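Long-range contact in putative dihydrodipicolinate synthase (Thermus thermophilus, PDB 2PCQ), which belongs to the dihydrodipicolinate synthetase family of TIM-barrel proteins and has four chains in its assembly: residues F122-P127 / G150-S155. Sequence-based numbering, arbitrary orientation.
Sequences FLYHVP and GIKDSS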
# COMPACT_ATOMS: atom_id res chain seq x y z
N PHE A 122 -10.82 -8.50 -24.56
CA PHE A 122 -11.20 -8.72 -23.17
C PHE A 122 -10.32 -7.75 -22.40
O PHE A 122 -9.17 -7.52 -22.77
CB PHE A 122 -10.85 -10.15 -22.74
CG PHE A 122 -11.83 -11.19 -23.19
CD1 PHE A 122 -12.91 -11.53 -22.39
CD2 PHE A 122 -11.67 -11.84 -24.41
CE1 PHE A 122 -13.82 -12.51 -22.79
CE2 PHE A 122 -12.57 -12.81 -24.83
CZ PHE A 122 -13.65 -13.15 -24.01
N LEU A 123 -10.86 -7.15 -21.35
CA LEU A 123 -10.08 -6.25 -20.52
C LEU A 123 -9.17 -7.19 -19.73
O LEU A 123 -9.57 -8.30 -19.38
CB LEU A 123 -10.98 -5.44 -19.59
CG LEU A 123 -12.08 -4.62 -20.29
CD1 LEU A 123 -12.83 -3.79 -19.26
CD2 LEU A 123 -11.45 -3.72 -21.35
N TYR A 124 -7.94 -6.76 -19.45
CA TYR A 124 -6.99 -7.59 -18.72
C TYR A 124 -6.57 -6.92 -17.43
O TYR A 124 -5.77 -5.98 -17.44
CB TYR A 124 -5.77 -7.86 -19.60
CG TYR A 124 -4.98 -9.11 -19.24
CD1 TYR A 124 -4.04 -9.64 -20.12
CD2 TYR A 124 -5.19 -9.79 -18.03
CE1 TYR A 124 -3.35 -10.81 -19.84
CE2 TYR A 124 -4.50 -10.96 -17.73
CZ TYR A 124 -3.58 -11.47 -18.64
OH TYR A 124 -2.92 -12.65 -18.39
N HIS A 125 -7.10 -7.40 -16.31
CA HIS A 125 -6.77 -6.85 -15.00
C HIS A 125 -5.87 -7.83 -14.25
O HIS A 125 -6.34 -8.83 -13.70
CB HIS A 125 -8.05 -6.60 -14.20
CG HIS A 125 -7.81 -5.98 -12.86
ND1 HIS A 125 -7.09 -4.81 -12.69
CD2 HIS A 125 -8.22 -6.35 -11.62
CE1 HIS A 125 -7.07 -4.49 -11.41
NE2 HIS A 125 -7.74 -5.41 -10.74
N VAL A 126 -4.57 -7.54 -14.24
CA VAL A 126 -3.61 -8.39 -13.55
C VAL A 126 -2.62 -7.47 -12.82
O VAL A 126 -1.43 -7.42 -13.13
CB VAL A 126 -2.89 -9.35 -14.58
CG1 VAL A 126 -2.27 -8.54 -15.72
CG2 VAL A 126 -1.86 -10.23 -13.89
N PRO A 127 -3.13 -6.73 -11.80
CA PRO A 127 -2.37 -5.78 -10.98
C PRO A 127 -1.10 -6.28 -10.32
O PRO A 127 -0.18 -5.51 -10.07
CB PRO A 127 -3.41 -5.29 -9.96
CG PRO A 127 -4.31 -6.48 -9.81
CD PRO A 127 -4.48 -6.94 -11.25
N GLY A 150 -15.51 -9.00 -22.59
CA GLY A 150 -15.56 -9.27 -21.17
C GLY A 150 -14.26 -8.90 -20.50
O GLY A 150 -13.59 -7.95 -20.92
N ILE A 151 -13.88 -9.65 -19.48
CA ILE A 151 -12.65 -9.34 -18.77
C ILE A 151 -11.99 -10.56 -18.14
O ILE A 151 -12.67 -11.48 -17.69
CB ILE A 151 -12.93 -8.32 -17.65
CG1 ILE A 151 -11.63 -7.89 -16.96
CG2 ILE A 151 -13.88 -8.93 -16.62
CD1 ILE A 151 -11.82 -6.73 -15.98
N LYS A 152 -10.67 -10.56 -18.14
CA LYS A 152 -9.93 -11.62 -17.46
C LYS A 152 -9.43 -10.87 -16.23
O LYS A 152 -8.68 -9.89 -16.34
CB LYS A 152 -8.72 -12.11 -18.26
CG LYS A 152 -7.90 -13.13 -17.47
CD LYS A 152 -6.61 -13.56 -18.16
CE LYS A 152 -5.77 -14.42 -17.22
NZ LYS A 152 -4.41 -14.71 -17.74
N ASP A 153 -9.86 -11.32 -15.06
CA ASP A 153 -9.48 -10.69 -13.81
C ASP A 153 -8.60 -11.66 -13.01
O ASP A 153 -9.08 -12.68 -12.51
CB ASP A 153 -10.73 -10.34 -13.01
CG ASP A 153 -10.45 -9.38 -11.87
OD1 ASP A 153 -9.46 -9.60 -11.14
OD2 ASP A 153 -11.23 -8.42 -11.68
N SER A 154 -7.32 -11.32 -12.89
CA SER A 154 -6.37 -12.17 -12.17
C SER A 154 -6.09 -11.68 -10.75
O SER A 154 -5.30 -12.30 -10.03
CB SER A 154 -5.04 -12.23 -12.93
OG SER A 154 -5.23 -12.64 -14.27
N SER A 155 -6.74 -10.59 -10.35
CA SER A 155 -6.50 -10.00 -9.02
C SER A 155 -6.77 -10.89 -7.81
O SER A 155 -6.10 -10.74 -6.79
CB SER A 155 -7.32 -8.72 -8.87
OG SER A 155 -8.70 -9.02 -8.75
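Y124 and K152 meet inside a TIM barrel, on two neighbouring parallel strands, 121-125 and 148-153. Both side chains leave the sheet on the face that looks into the barrel, next to L36 and L93 of other strands, and run side by side in the same direction. K152 is extended throughout, with CG anti to the backbone N (chi1 175°). Its CD passes 3.4 Å from Y124 CE2, and its NZ ends 2.6 Å from Y124 OH, to which it donates a hydrogen bond. The same hydroxyl is also hydrogen-bonded to the backbone N of S40. This ties the phenol down at its tip. V126 CG1 packs over one face of the Y124 ring, toward its rim.

The strands are joined by a ladder of bonds: L123 N to G150 O, K152 N to L123 O, H125 N to K152 O, and S154 N to H125 O. The last bond reaches one residue past the end of strand 148-153. At the other end, F122 turns the edge of its ring to the backbone N of I151.

L123, I151, H125 and D153 point to the other face, where I151, H125 and D153 touch helix 158-167. I151 CG1 lies 3.7 Å from L123 CB. The H125 ring stands nearly perpendicular to the D153 carboxylate (84°), which meets it at the edge. P127 CD sits over the ring centre. D153 OD2 forms a salt bridge with R160 and a hydrogen bond with Y164. D153 OD1 closes an Asx turn, accepting from S155 N at 3.0 Å and, through its syn lone pair, from S155 OG at 2.6 Å.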